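Local coordinates for protein levansucrase (PDB 3OM4) that belongs to the levansucrase/invertase family and is built as a five-bladed beta-propeller around a central pocket, at residues A[49-54]-A[103-108]; A[79-84]-A[178-183]; A[116-121]-A[184-189]. The protein carries 1 engineered substitution. All blocks are in the same frame, centred on the assembly; numbering follows the deposited sequence.

The three contacts line the outer side of the propeller, their centres 21 to 26 Å from the centre of the chain, and all join strands or turns of one sheet system. Interaction 3 lies between the others, its centre about 8 Å from that of interaction 1 and about 9 Å from that of interaction 2. Neighbouring strands tie them together: Leu104 O and Ala120 N, 2.8 Å apart, connect interaction 1 to interaction 3, and Ser181 O and Lys189 N, 2.9 Å apart, connect interaction 2 to interaction 3. Interactions 1 and 2, with centres about 14 Å apart, meet where Lys108 NZ comes within 3.0 Å of Tyr84 OH, a probable hydrogen bond.

Interaction 1 (A[49-54]-A[103-108])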
ATOM      1  N   ALA A  49     -19.081   9.252  10.454  1.00 12.71           N
ATOM      2  CA  ALA A  49     -19.870   9.469  11.671  1.00 13.33           C
ATOM      3  C   ALA A  49     -19.707   8.352  12.703  1.00 13.58           C
ATOM      4  O   ALA A  49     -19.664   8.612  13.910  1.00 13.81           O
ATOM      5  CB  ALA A  49     -21.344   9.661  11.322  1.00 13.32           C
ATOM      6  N   SER A  50     -19.606   7.118  12.219  1.00 14.03           N
ATOM      7  CA  SER A  50     -19.485   5.947  13.084  1.00 14.52           C
ATOM      8  C   SER A  50     -18.062   5.730  13.599  1.00 14.91           C
ATOM      9  O   SER A  50     -17.844   4.896  14.481  1.00 14.72           O
ATOM     10  CB  SER A  50     -19.979   4.693  12.360  1.00 14.38           C
ATOM     11  OG  SER A  50     -19.106   4.339  11.301  1.00 14.57           O
ATOM     12  N   ALA A  51     -17.104   6.479  13.049  1.00 15.50           N
ATOM     13  CA  ALA A  51     -15.699   6.360  13.440  1.00 16.29           C
ATOM     14  C   ALA A  51     -15.453   7.005  14.797  1.00 16.96           C
ATOM     15  O   ALA A  51     -14.818   8.056  14.904  1.00 16.91           O
ATOM     16  CB  ALA A  51     -14.788   6.961  12.382  1.00 16.18           C
ATOM     17  N   LYS A  52     -15.992   6.362  15.826  1.00 17.88           N
ATOM     18  CA  LYS A  52     -15.774   6.760  17.205  1.00 18.98           C
ATOM     19  C   LYS A  52     -15.174   5.582  17.957  1.00 19.71           C
ATOM     20  O   LYS A  52     -15.439   4.425  17.623  1.00 19.72           O
ATOM     21  CB  LYS A  52     -17.088   7.212  17.845  1.00 19.02           C
ATOM     22  CG  LYS A  52     -17.604   8.532  17.287  1.00 19.63           C
ATOM     23  CD  LYS A  52     -19.052   8.799  17.668  1.00 20.81           C
ATOM     24  CE  LYS A  52     -19.456  10.240  17.349  1.00 21.22           C
ATOM     25  NZ  LYS A  52     -19.198  10.632  15.926  1.00 22.04           N
ATOM     26  N   GLY A  53     -14.349   5.885  18.954  1.00 20.60           N
ATOM     27  CA  GLY A  53     -13.707   4.862  19.774  1.00 21.84           C
ATOM     28  C   GLY A  53     -13.139   5.478  21.035  1.00 22.73           C
ATOM     29  O   GLY A  53     -13.260   6.684  21.247  1.00 22.85           O
ATOM     30  N   LYS A  54     -12.515   4.654  21.871  1.00 23.68           N
ATOM     31  CA  LYS A  54     -11.936   5.140  23.123  1.00 24.63           C
ATOM     32  C   LYS A  54     -10.495   5.602  22.933  1.00 25.09           C
ATOM     33  O   LYS A  54      -9.698   4.917  22.284  1.00 25.22           O
ATOM     34  CB  LYS A  54     -12.008   4.063  24.212  1.00 24.75           C
ATOM     35  CG  LYS A  54     -13.353   3.968  24.926  1.00 25.43           C
ATOM     36  CD  LYS A  54     -14.370   3.155  24.130  1.00 26.79           C
ATOM     37  CE  LYS A  54     -15.716   3.117  24.843  1.00 27.09           C
ATOM     38  NZ  LYS A  54     -16.662   2.190  24.164  1.00 28.12           N
ATOM     39  N   TYR A 103      -9.643  -1.204  12.292  1.00 11.92           N
ATOM     40  CA  TYR A 103     -11.071  -1.183  12.579  1.00 11.86           C
ATOM     41  C   TYR A 103     -11.830  -1.827  11.428  1.00 11.86           C
ATOM     42  O   TYR A 103     -11.369  -1.816  10.283  1.00 11.95           O
ATOM     43  CB  TYR A 103     -11.564   0.250  12.787  1.00 11.57           C
ATOM     44  CG  TYR A 103     -11.247   0.841  14.142  1.00 11.82           C
ATOM     45  CD1 TYR A 103     -12.223   0.910  15.138  1.00 11.52           C
ATOM     46  CD2 TYR A 103      -9.976   1.342  14.429  1.00 11.21           C
ATOM     47  CE1 TYR A 103     -11.942   1.459  16.381  1.00 12.39           C
ATOM     48  CE2 TYR A 103      -9.684   1.895  15.671  1.00 12.02           C
ATOM     49  CZ  TYR A 103     -10.670   1.950  16.642  1.00 12.34           C
ATOM     50  OH  TYR A 103     -10.385   2.496  17.872  1.00 12.59           O
ATOM     51  N   LEU A 104     -12.993  -2.393  11.735  1.00 11.75           N
ATOM     52  CA  LEU A 104     -13.833  -3.001  10.716  1.00 11.71           C
ATOM     53  C   LEU A 104     -15.089  -2.165  10.525  1.00 11.75           C
ATOM     54  O   LEU A 104     -15.926  -2.070  11.427  1.00 11.57           O
ATOM     55  CB  LEU A 104     -14.185  -4.447  11.089  1.00 11.81           C
ATOM     56  CG  LEU A 104     -14.752  -5.373  10.005  1.00 11.76           C
ATOM     57  CD1 LEU A 104     -14.436  -6.817  10.345  1.00 12.23           C
ATOM     58  CD2 LEU A 104     -16.257  -5.181   9.786  1.00 12.33           C
ATOM     59  N   PHE A 105     -15.198  -1.544   9.353  1.00 11.77           N
ATOM     60  CA  PHE A 105     -16.394  -0.803   8.969  1.00 12.02           C
ATOM     61  C   PHE A 105     -17.211  -1.639   7.993  1.00 12.31           C
ATOM     62  O   PHE A 105     -16.655  -2.431   7.230  1.00 12.25           O
ATOM     63  CB  PHE A 105     -16.028   0.538   8.326  1.00 11.95           C
ATOM     64  CG  PHE A 105     -15.402   1.521   9.272  1.00 11.86           C
ATOM     65  CD1 PHE A 105     -16.193   2.399  10.007  1.00 11.83           C
ATOM     66  CD2 PHE A 105     -14.018   1.582   9.417  1.00 11.46           C
ATOM     67  CE1 PHE A 105     -15.619   3.314  10.882  1.00 11.67           C
ATOM     68  CE2 PHE A 105     -13.431   2.495  10.289  1.00 11.46           C
ATOM     69  CZ  PHE A 105     -14.232   3.365  11.022  1.00 11.60           C
ATOM     70  N   TYR A 106     -18.528  -1.457   8.018  1.00 12.89           N
ATOM     71  CA  TYR A 106     -19.419  -2.210   7.137  1.00 13.31           C
ATOM     72  C   TYR A 106     -20.638  -1.406   6.696  1.00 13.71           C
ATOM     73  O   TYR A 106     -21.070  -0.482   7.382  1.00 13.54           O
ATOM     74  CB  TYR A 106     -19.849  -3.524   7.797  1.00 13.31           C
ATOM     75  CG  TYR A 106     -20.680  -3.357   9.049  1.00 13.56           C
ATOM     76  CD1 TYR A 106     -22.066  -3.515   9.012  1.00 13.85           C
ATOM     77  CD2 TYR A 106     -20.083  -3.044  10.275  1.00 13.97           C
ATOM     78  CE1 TYR A 106     -22.836  -3.368  10.154  1.00 14.10           C
ATOM     79  CE2 TYR A 106     -20.847  -2.891  11.424  1.00 14.35           C
ATOM     80  CZ  TYR A 106     -22.224  -3.055  11.355  1.00 14.16           C
ATOM     81  OH  TYR A 106     -22.991  -2.908  12.483  1.00 14.20           O
ATOM     82  N   LYS A 107     -21.187  -1.776   5.545  1.00 14.45           N
ATOM     83  CA  LYS A 107     -22.275  -1.031   4.920  1.00 15.30           C
ATOM     84  C   LYS A 107     -23.145  -1.991   4.120  1.00 15.85           C
ATOM     85  O   LYS A 107     -22.630  -2.856   3.409  1.00 15.72           O
ATOM     86  CB  LYS A 107     -21.696   0.060   4.006  1.00 15.30           C
ATOM     87  CG  LYS A 107     -22.711   0.831   3.160  1.00 16.15           C
ATOM     88  CD  LYS A 107     -22.036   1.779   2.154  1.00 16.62           C
ATOM     89  CE  LYS A 107     -21.316   1.043   1.015  1.00 17.07           C
ATOM     90  NZ  LYS A 107     -22.218   0.236   0.143  1.00 17.12           N
ATOM     91  N   LYS A 108     -24.462  -1.844   4.253  1.00 16.81           N
ATOM     92  CA  LYS A 108     -25.404  -2.564   3.401  1.00 17.91           C
ATOM     93  C   LYS A 108     -25.000  -2.351   1.945  1.00 18.57           C
ATOM     94  O   LYS A 108     -24.780  -1.216   1.521  1.00 18.72           O
ATOM     95  CB  LYS A 108     -26.836  -2.073   3.642  1.00 17.86           C
ATOM     96  CG  LYS A 108     -27.413  -2.432   5.008  1.00 18.52           C
ATOM     97  CD  LYS A 108     -27.912  -3.871   5.044  1.00 19.34           C
ATOM     98  CE  LYS A 108     -28.486  -4.227   6.407  1.00 20.03           C
ATOM     99  NZ  LYS A 108     -28.733  -5.694   6.520  1.00 21.00           N
TER
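Phe105 presents the edge of its ring to Ser50 and Ala51, and both residues meet that edge close to the ring plane. Ser50 OG sits 3.7 Å from Phe105 CE1 and equally near CD1 of the same ring. Next along the edge comes Ala51, whose CB is 3.9 Å from Phe105 CZ in a small apolar contact. The Phe105 side chain leaves its strand toward 49-54, and with CG anti to the carbonyl carbon (chi1 -68°) the ring's edge reaches that segment. In Ser50, by contrast, OG lies between the backbone N and the carbonyl carbon (chi1 69°), a rotation that brings it to the ring.

Ala51 occupies the centre of an inverse gamma turn, in which Lys52 N donates to Ser50 O at 2.7 Å. Locally, the extended chain of Lys52 turns at its end, so that NZ reaches Ala49 O at 2.9 Å, lying in the carbonyl plane. From outside, Asn119 ND2 grips the turn at Ser50 O, and Asp62 forms a salt bridge with Lys52 NZ. Beyond the turn the chain becomes strand 52-54, pairing with strand 60-72, while Phe105 belongs to strand 101-108 of the same sheet; Ile48, Ala89, Trp117 and Asn119 also touch the Phe105 side chain.

No hydrogen bond joins the two segments directly. The link is made by apolar contact and by a hydroxyl oxygen beside the hydrogen-bearing rim of an aromatic ring, an approach that is probably mildly favourable electrostatically. Since Ser50 OG is hydrogen-bonded to Trp117 O, the hydroxyl can lie against the buried phenyl ring with its hydrogen-bonding need met.

Interaction 2 (A[79-84]-A[178-183])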
ATOM      1  N   ALA A  79     -15.956  -8.067  -2.088  1.00 12.97           N
ATOM      2  CA  ALA A  79     -16.761  -9.157  -1.556  1.00 13.66           C
ATOM      3  C   ALA A  79     -18.090  -8.655  -1.003  1.00 14.22           C
ATOM      4  O   ALA A  79     -18.220  -7.489  -0.622  1.00 14.25           O
ATOM      5  CB  ALA A  79     -15.984  -9.903  -0.474  1.00 13.67           C
ATOM      6  N   THR A  80     -19.078  -9.545  -0.985  1.00 14.86           N
ATOM      7  CA  THR A  80     -20.324  -9.299  -0.280  1.00 15.80           C
ATOM      8  C   THR A  80     -20.427 -10.332   0.828  1.00 16.16           C
ATOM      9  O   THR A  80     -20.417 -11.542   0.570  1.00 16.42           O
ATOM     10  CB  THR A  80     -21.557  -9.387  -1.201  1.00 15.75           C
ATOM     11  OG1 THR A  80     -21.264  -8.768  -2.460  1.00 16.65           O
ATOM     12  CG2 THR A  80     -22.751  -8.687  -0.560  1.00 16.11           C
ATOM     13  N   TYR A  81     -20.499  -9.847   2.061  1.00 16.67           N
ATOM     14  CA  TYR A  81     -20.562 -10.715   3.223  1.00 17.10           C
ATOM     15  C   TYR A  81     -21.919 -10.565   3.891  1.00 17.38           C
ATOM     16  O   TYR A  81     -22.186  -9.557   4.551  1.00 17.53           O
ATOM     17  CB  TYR A  81     -19.436 -10.382   4.204  1.00 17.05           C
ATOM     18  CG  TYR A  81     -19.372 -11.314   5.391  1.00 17.38           C
ATOM     19  CD1 TYR A  81     -18.833 -12.592   5.264  1.00 17.57           C
ATOM     20  CD2 TYR A  81     -19.852 -10.920   6.639  1.00 17.71           C
ATOM     21  CE1 TYR A  81     -18.771 -13.455   6.348  1.00 18.02           C
ATOM     22  CE2 TYR A  81     -19.797 -11.777   7.731  1.00 18.09           C
ATOM     23  CZ  TYR A  81     -19.257 -13.042   7.576  1.00 18.37           C
ATOM     24  OH  TYR A  81     -19.196 -13.898   8.650  1.00 19.06           O
ATOM     25  N   HIS A  82     -22.775 -11.566   3.699  1.00 17.62           N
ATOM     26  CA  HIS A  82     -24.134 -11.554   4.248  1.00 17.82           C
ATOM     27  C   HIS A  82     -24.852 -10.233   3.952  1.00 17.66           C
ATOM     28  O   HIS A  82     -25.476  -9.641   4.832  1.00 17.69           O
ATOM     29  CB  HIS A  82     -24.108 -11.860   5.756  1.00 18.19           C
ATOM     30  CG  HIS A  82     -23.720 -13.274   6.064  1.00 19.08           C
ATOM     31  ND1 HIS A  82     -22.474 -13.622   6.550  1.00 20.35           N
ATOM     32  CD2 HIS A  82     -24.411 -14.434   5.933  1.00 20.05           C
ATOM     33  CE1 HIS A  82     -22.418 -14.934   6.716  1.00 20.66           C
ATOM     34  NE2 HIS A  82     -23.579 -15.451   6.347  1.00 20.94           N
ATOM     35  N   GLY A  83     -24.738  -9.779   2.702  1.00 17.35           N
ATOM     36  CA  GLY A  83     -25.367  -8.537   2.249  1.00 16.82           C
ATOM     37  C   GLY A  83     -24.600  -7.260   2.548  1.00 16.44           C
ATOM     38  O   GLY A  83     -25.086  -6.162   2.267  1.00 16.70           O
ATOM     39  N   TYR A  84     -23.404  -7.399   3.117  1.00 15.93           N
ATOM     40  CA  TYR A  84     -22.602  -6.244   3.521  1.00 15.37           C
ATOM     41  C   TYR A  84     -21.317  -6.114   2.719  1.00 14.79           C
ATOM     42  O   TYR A  84     -20.707  -7.112   2.340  1.00 14.81           O
ATOM     43  CB  TYR A  84     -22.233  -6.335   5.005  1.00 15.50           C
ATOM     44  CG  TYR A  84     -23.404  -6.265   5.953  1.00 15.87           C
ATOM     45  CD1 TYR A  84     -23.949  -5.038   6.328  1.00 16.48           C
ATOM     46  CD2 TYR A  84     -23.960  -7.425   6.487  1.00 16.46           C
ATOM     47  CE1 TYR A  84     -25.025  -4.969   7.204  1.00 16.71           C
ATOM     48  CE2 TYR A  84     -25.037  -7.367   7.365  1.00 16.62           C
ATOM     49  CZ  TYR A  84     -25.562  -6.136   7.716  1.00 16.82           C
ATOM     50  OH  TYR A  84     -26.626  -6.071   8.586  1.00 17.50           O
ATOM     51  N   VAL A 178     -10.964 -13.476  11.067  1.00 11.53           N
ATOM     52  CA  VAL A 178     -11.824 -12.618  11.874  1.00 11.81           C
ATOM     53  C   VAL A 178     -13.197 -13.275  11.966  1.00 12.30           C
ATOM     54  O   VAL A 178     -13.898 -13.405  10.961  1.00 12.15           O
ATOM     55  CB  VAL A 178     -11.947 -11.188  11.283  1.00 11.75           C
ATOM     56  CG1 VAL A 178     -12.698 -10.272  12.242  1.00 11.41           C
ATOM     57  CG2 VAL A 178     -10.572 -10.613  10.971  1.00 11.28           C
ATOM     58  N   ASN A 179     -13.561 -13.705  13.170  1.00 12.86           N
ATOM     59  CA  ASN A 179     -14.848 -14.351  13.396  1.00 13.58           C
ATOM     60  C   ASN A 179     -15.961 -13.324  13.558  1.00 13.93           C
ATOM     61  O   ASN A 179     -15.868 -12.423  14.396  1.00 13.73           O
ATOM     62  CB  ASN A 179     -14.783 -15.294  14.601  1.00 13.58           C
ATOM     63  CG  ASN A 179     -13.885 -16.497  14.353  1.00 13.90           C
ATOM     64  OD1 ASN A 179     -13.893 -17.081  13.267  1.00 14.68           O
ATOM     65  ND2 ASN A 179     -13.110 -16.873  15.362  1.00 13.96           N
ATOM     66  N   MET A 180     -16.999 -13.468  12.738  1.00 14.70           N
ATOM     67  CA  MET A 180     -18.105 -12.514  12.677  1.00 15.68           C
ATOM     68  C   MET A 180     -19.428 -13.155  13.070  1.00 16.08           C
ATOM     69  O   MET A 180     -19.617 -14.359  12.898  1.00 16.03           O
ATOM     70  CB  MET A 180     -18.253 -11.955  11.256  1.00 15.77           C
ATOM     71  CG  MET A 180     -16.975 -11.442  10.614  1.00 17.04           C
ATOM     72  SD  MET A 180     -16.371  -9.918  11.357  1.00 19.28           S
ATOM     73  CE  MET A 180     -17.618  -8.732  10.854  1.00 18.23           C
ATOM     74  N   SER A 181     -20.343 -12.337  13.585  1.00 16.82           N
ATOM     75  CA  SER A 181     -21.725 -12.759  13.809  1.00 17.60           C
ATOM     76  C   SER A 181     -22.690 -11.622  13.487  1.00 18.28           C
ATOM     77  O   SER A 181     -22.272 -10.483  13.271  1.00 18.20           O
ATOM     78  CB  SER A 181     -21.931 -13.259  15.246  1.00 17.57           C
ATOM     79  OG  SER A 181     -21.840 -12.205  16.188  1.00 17.27           O
ATOM     80  N   GLN A 182     -23.981 -11.946  13.444  1.00 19.14           N
ATOM     81  CA  GLN A 182     -25.027 -10.954  13.225  1.00 20.01           C
ATOM     82  C   GLN A 182     -25.980 -10.936  14.421  1.00 20.43           C
ATOM     83  O   GLN A 182     -26.870 -11.787  14.513  1.00 20.58           O
ATOM     84  CB  GLN A 182     -25.793 -11.258  11.935  1.00 20.03           C
ATOM     85  CG  GLN A 182     -25.005 -11.004  10.662  1.00 20.77           C
ATOM     86  CD  GLN A 182     -25.646 -11.639   9.445  1.00 21.70           C
ATOM     87  OE1 GLN A 182     -25.501 -12.838   9.206  1.00 22.68           O
ATOM     88  NE2 GLN A 182     -26.352 -10.834   8.662  1.00 22.07           N
ATOM     89  N   PRO A 183     -25.790  -9.976  15.350  1.00 20.95           N
ATOM     90  CA  PRO A 183     -26.658  -9.864  16.530  1.00 21.22           C
ATOM     91  C   PRO A 183     -28.100  -9.492  16.176  1.00 21.57           C
ATOM     92  O   PRO A 183     -29.024  -9.839  16.916  1.00 21.75           O
ATOM     93  CB  PRO A 183     -26.001  -8.753  17.359  1.00 21.27           C
ATOM     94  CG  PRO A 183     -25.144  -8.006  16.411  1.00 21.29           C
ATOM     95  CD  PRO A 183     -24.697  -8.986  15.375  1.00 20.97           C
TER
HETATM   96  O   HOH W   1     -27.743 -11.454   6.354  1.00 34.70           O
HETATM   97  O   HOH W   2     -26.959  -8.124  10.158  1.00 24.37           O
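Met180 and Gln182 put their side chains against three residues of the 79-84 turn: Tyr81, His82 and Tyr84. The phenol of Tyr81 meets the root of the methionine, Tyr81 OH being 3.4 Å from Met180 CB, with CE2 and CZ of the ring also close to Met180 CB and CG. That approach is oblique to the ring. Gln182 reaches out on an extended chain and sets OE1 of its carboxamide over one face of the imidazole: OE1 is 3.6 Å from His82 CG, shifted toward the rim, with amide and ring planes 41° apart. At the other end of the amide, NE2 comes to the edge of Tyr84, 3.9 Å from CE2, and here the planes stand almost perpendicular (83°).

Two waters take up the amide nitrogen. One accepts from Gln182 NE2 at 2.8 Å and donates to His82 O over a longer 3.3 Å. The second accepts from Gln182 NE2 at 3.2 Å and bonds to Tyr84 OH at 2.6 Å.

The three aromatic residues are displayed by a type I' beta turn from Tyr81 to Tyr84, closed by backbone hydrogen bonds in both directions between those two residues; it leads into strand 84-92, in one antiparallel run of the propeller. Strand 170-184, carrying Met180 and Gln182, belongs to the next run, so the contact bridges the two, probably adjacent blades. Within the turn His82 leans back, its ND1 3.4 Å above the plane of the Tyr81 ring and over its centre. Tyr81 itself swings toward Met180 with CG anti to the backbone N (chi1 -176°), and Leu150 and Val156 pack on it from neighbouring strands. Tyr84 OH is also hydrogen-bonded by Lys108 NZ, while its ring meets Tyr106 edge-to-face.

Interaction 3 (A[116-121]-A[184-189]); sequences SWKNAG and NDNTLK
Lys118 runs out straight past CG and then bends at chi3 (81°), which carries NZ to the turn at Asn186. There NZ donates to Asn186 O at 2.9 Å, coming from above the carbonyl plane, 49° out of it. The Asn186 side chain, rotated so that CG falls between N and the carbonyl carbon (chi1 62°), brings OD1 to 3.2 Å from the same Lys118 NZ, though the angle is too poor for a hydrogen bond. Thr187 OG1 is a more distant neighbour, 3.6 Å from Lys118 NZ. The ammonium thus faces three oxygens, an environment likely to suit its positive charge.

Asn184 braces the turn that carries this acceptor. Its OD1 takes bonds from Asn186 N at 2.8 Å and from Thr187 OG1 at 2.9 Å, the first forming an Asx turn at the start of a type I beta turn from Asn184 to Thr187. Further along, Ala120 CB rests 3.8 Å from Leu188 O.

Strand 118-122 pairs with strand 101-108, and strand 187-200 with strand 170-184, each ending a run of antiparallel strands; here side chains of the first run meet backbone oxygens of the second. Tyr106 of strand 101-108 reaches in beside the contact, touching Lys118 and Thr187 and bonding through its hydroxyl with Leu188 N.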
ATOM      1  N   SER A 116     -23.752   5.844   5.966  1.00 16.85           N
ATOM      2  CA  SER A 116     -24.217   4.451   5.967  1.00 16.63           C
ATOM      3  C   SER A 116     -23.169   3.456   6.471  1.00 16.28           C
ATOM      4  O   SER A 116     -23.484   2.287   6.720  1.00 16.28           O
ATOM      5  CB  SER A 116     -24.685   4.037   4.569  1.00 16.70           C
ATOM      6  OG  SER A 116     -25.797   4.809   4.148  1.00 17.30           O
ATOM      7  N   TRP A 117     -21.926   3.914   6.601  1.00 15.78           N
ATOM      8  CA  TRP A 117     -20.847   3.080   7.115  1.00 15.21           C
ATOM      9  C   TRP A 117     -20.943   2.966   8.625  1.00 15.20           C
ATOM     10  O   TRP A 117     -20.765   3.952   9.341  1.00 15.34           O
ATOM     11  CB  TRP A 117     -19.482   3.641   6.716  1.00 14.96           C
ATOM     12  CG  TRP A 117     -19.168   3.425   5.280  1.00 13.64           C
ATOM     13  CD1 TRP A 117     -19.281   4.335   4.273  1.00 12.99           C
ATOM     14  CD2 TRP A 117     -18.697   2.214   4.681  1.00 12.30           C
ATOM     15  NE1 TRP A 117     -18.908   3.769   3.078  1.00 12.13           N
ATOM     16  CE2 TRP A 117     -18.544   2.466   3.299  1.00 12.05           C
ATOM     17  CE3 TRP A 117     -18.388   0.939   5.176  1.00 11.28           C
ATOM     18  CZ2 TRP A 117     -18.091   1.493   2.405  1.00 11.55           C
ATOM     19  CZ3 TRP A 117     -17.943  -0.033   4.283  1.00 10.68           C
ATOM     20  CH2 TRP A 117     -17.803   0.253   2.912  1.00 11.31           C
ATOM     21  N   LYS A 118     -21.248   1.761   9.094  1.00 14.93           N
ATOM     22  CA  LYS A 118     -21.278   1.470  10.522  1.00 14.80           C
ATOM     23  C   LYS A 118     -19.920   0.931  10.962  1.00 14.47           C
ATOM     24  O   LYS A 118     -19.139   0.450  10.139  1.00 14.45           O
ATOM     25  CB  LYS A 118     -22.389   0.469  10.847  1.00 14.94           C
ATOM     26  CG  LYS A 118     -23.799   1.010  10.617  1.00 15.85           C
ATOM     27  CD  LYS A 118     -24.869  -0.022  10.959  1.00 17.34           C
ATOM     28  CE  LYS A 118     -25.134  -0.082  12.457  1.00 18.75           C
ATOM     29  NZ  LYS A 118     -26.322  -0.924  12.775  1.00 20.17           N
ATOM     30  N   ASN A 119     -19.651   1.017  12.261  1.00 14.06           N
ATOM     31  CA  ASN A 119     -18.363   0.632  12.829  1.00 13.78           C
ATOM     32  C   ASN A 119     -18.512  -0.557  13.775  1.00 13.67           C
ATOM     33  O   ASN A 119     -19.190  -0.464  14.799  1.00 13.42           O
ATOM     34  CB  ASN A 119     -17.754   1.835  13.558  1.00 13.73           C
ATOM     35  CG  ASN A 119     -16.353   1.571  14.095  1.00 13.95           C
ATOM     36  OD1 ASN A 119     -15.756   0.522  13.853  1.00 13.84           O
ATOM     37  ND2 ASN A 119     -15.820   2.541  14.825  1.00 13.91           N
ATOM     38  N   ALA A 120     -17.875  -1.671  13.419  1.00 13.49           N
ATOM     39  CA  ALA A 120     -17.905  -2.878  14.246  1.00 13.38           C
ATOM     40  C   ALA A 120     -16.809  -2.865  15.318  1.00 13.31           C
ATOM     41  O   ALA A 120     -16.702  -3.794  16.119  1.00 13.33           O
ATOM     42  CB  ALA A 120     -17.803  -4.128  13.373  1.00 13.32           C
ATOM     43  N   GLY A 121     -16.004  -1.803  15.328  1.00 13.15           N
ATOM     44  CA  GLY A 121     -14.931  -1.644  16.306  1.00 13.34           C
ATOM     45  C   GLY A 121     -13.615  -2.222  15.828  1.00 13.44           C
ATOM     46  O   GLY A 121     -13.464  -2.556  14.649  1.00 13.27           O
ATOM     47  N   ASN A 184     -28.272  -8.784  15.061  1.00 21.77           N
ATOM     48  CA  ASN A 184     -29.587  -8.502  14.482  1.00 21.97           C
ATOM     49  C   ASN A 184     -29.500  -8.293  12.965  1.00 22.02           C
ATOM     50  O   ASN A 184     -28.429  -8.462  12.373  1.00 21.95           O
ATOM     51  CB  ASN A 184     -30.264  -7.308  15.180  1.00 22.14           C
ATOM     52  CG  ASN A 184     -29.504  -6.000  15.001  1.00 22.73           C
ATOM     53  OD1 ASN A 184     -29.038  -5.672  13.907  1.00 23.48           O
ATOM     54  ND2 ASN A 184     -29.398  -5.233  16.079  1.00 23.55           N
ATOM     55  N   ASP A 185     -30.622  -7.916  12.353  0.70 21.87           N
ATOM     56  CA  ASP A 185     -30.721  -7.741  10.897  0.70 21.90           C
ATOM     57  C   ASP A 185     -29.857  -6.623  10.301  0.70 21.72           C
ATOM     58  O   ASP A 185     -29.582  -6.630   9.099  0.70 21.68           O
ATOM     59  CB  ASP A 185     -32.182  -7.528  10.479  0.70 21.95           C
ATOM     60  CG  ASP A 185     -32.910  -8.833  10.202  0.70 22.49           C
ATOM     61  OD1 ASP A 185     -33.327  -9.506  11.170  0.70 23.06           O
ATOM     62  OD2 ASP A 185     -33.081  -9.174   9.010  0.70 22.94           O
ATOM     63  N   ASN A 186     -29.434  -5.670  11.130  1.00 21.59           N
ATOM     64  CA  ASN A 186     -28.692  -4.502  10.641  1.00 21.44           C
ATOM     65  C   ASN A 186     -27.298  -4.295  11.254  1.00 20.99           C
ATOM     66  O   ASN A 186     -26.680  -3.245  11.052  1.00 21.05           O
ATOM     67  CB  ASN A 186     -29.542  -3.228  10.778  1.00 21.58           C
ATOM     68  CG  ASN A 186     -29.900  -2.909  12.222  1.00 22.44           C
ATOM     69  OD1 ASN A 186     -29.037  -2.556  13.029  1.00 23.50           O
ATOM     70  ND2 ASN A 186     -31.184  -3.016  12.550  1.00 23.33           N
ATOM     71  N   THR A 187     -26.808  -5.294  11.984  1.00 20.48           N
ATOM     72  CA  THR A 187     -25.524  -5.187  12.680  1.00 19.86           C
ATOM     73  C   THR A 187     -24.597  -6.369  12.378  1.00 19.28           C
ATOM     74  O   THR A 187     -25.037  -7.518  12.305  1.00 18.98           O
ATOM     75  CB  THR A 187     -25.721  -5.061  14.216  1.00 19.98           C
ATOM     76  OG1 THR A 187     -26.714  -4.069  14.497  1.00 20.54           O
ATOM     77  CG2 THR A 187     -24.419  -4.670  14.919  1.00 20.39           C
ATOM     78  N   LEU A 188     -23.317  -6.060  12.184  1.00 18.55           N
ATOM     79  CA  LEU A 188     -22.258  -7.060  12.160  1.00 17.91           C
ATOM     80  C   LEU A 188     -21.410  -6.895  13.415  1.00 17.42           C
ATOM     81  O   LEU A 188     -21.176  -5.775  13.868  1.00 17.30           O
ATOM     82  CB  LEU A 188     -21.376  -6.900  10.920  1.00 18.06           C
ATOM     83  CG  LEU A 188     -21.877  -7.358   9.549  1.00 18.03           C
ATOM     84  CD1 LEU A 188     -20.858  -6.982   8.490  1.00 18.49           C
ATOM     85  CD2 LEU A 188     -22.141  -8.861   9.505  1.00 18.19           C
ATOM     86  N   LYS A 189     -20.952  -8.013  13.965  1.00 16.84           N
ATOM     87  CA  LYS A 189     -20.138  -8.002  15.175  1.00 16.38           C
ATOM     88  C   LYS A 189     -18.841  -8.771  14.948  1.00 15.92           C
ATOM     89  O   LYS A 189     -18.845  -9.828  14.318  1.00 15.89           O
ATOM     90  CB  LYS A 189     -20.917  -8.628  16.338  1.00 16.45           C
ATOM     91  CG  LYS A 189     -20.168  -8.661  17.669  1.00 16.98           C
ATOM     92  CD  LYS A 189     -20.877  -9.551  18.676  1.00 18.08           C
ATOM     93  CE  LYS A 189     -20.066  -9.695  19.954  1.00 19.17           C
ATOM     94  NZ  LYS A 189     -20.765 -10.543  20.959  1.00 20.19           N
TER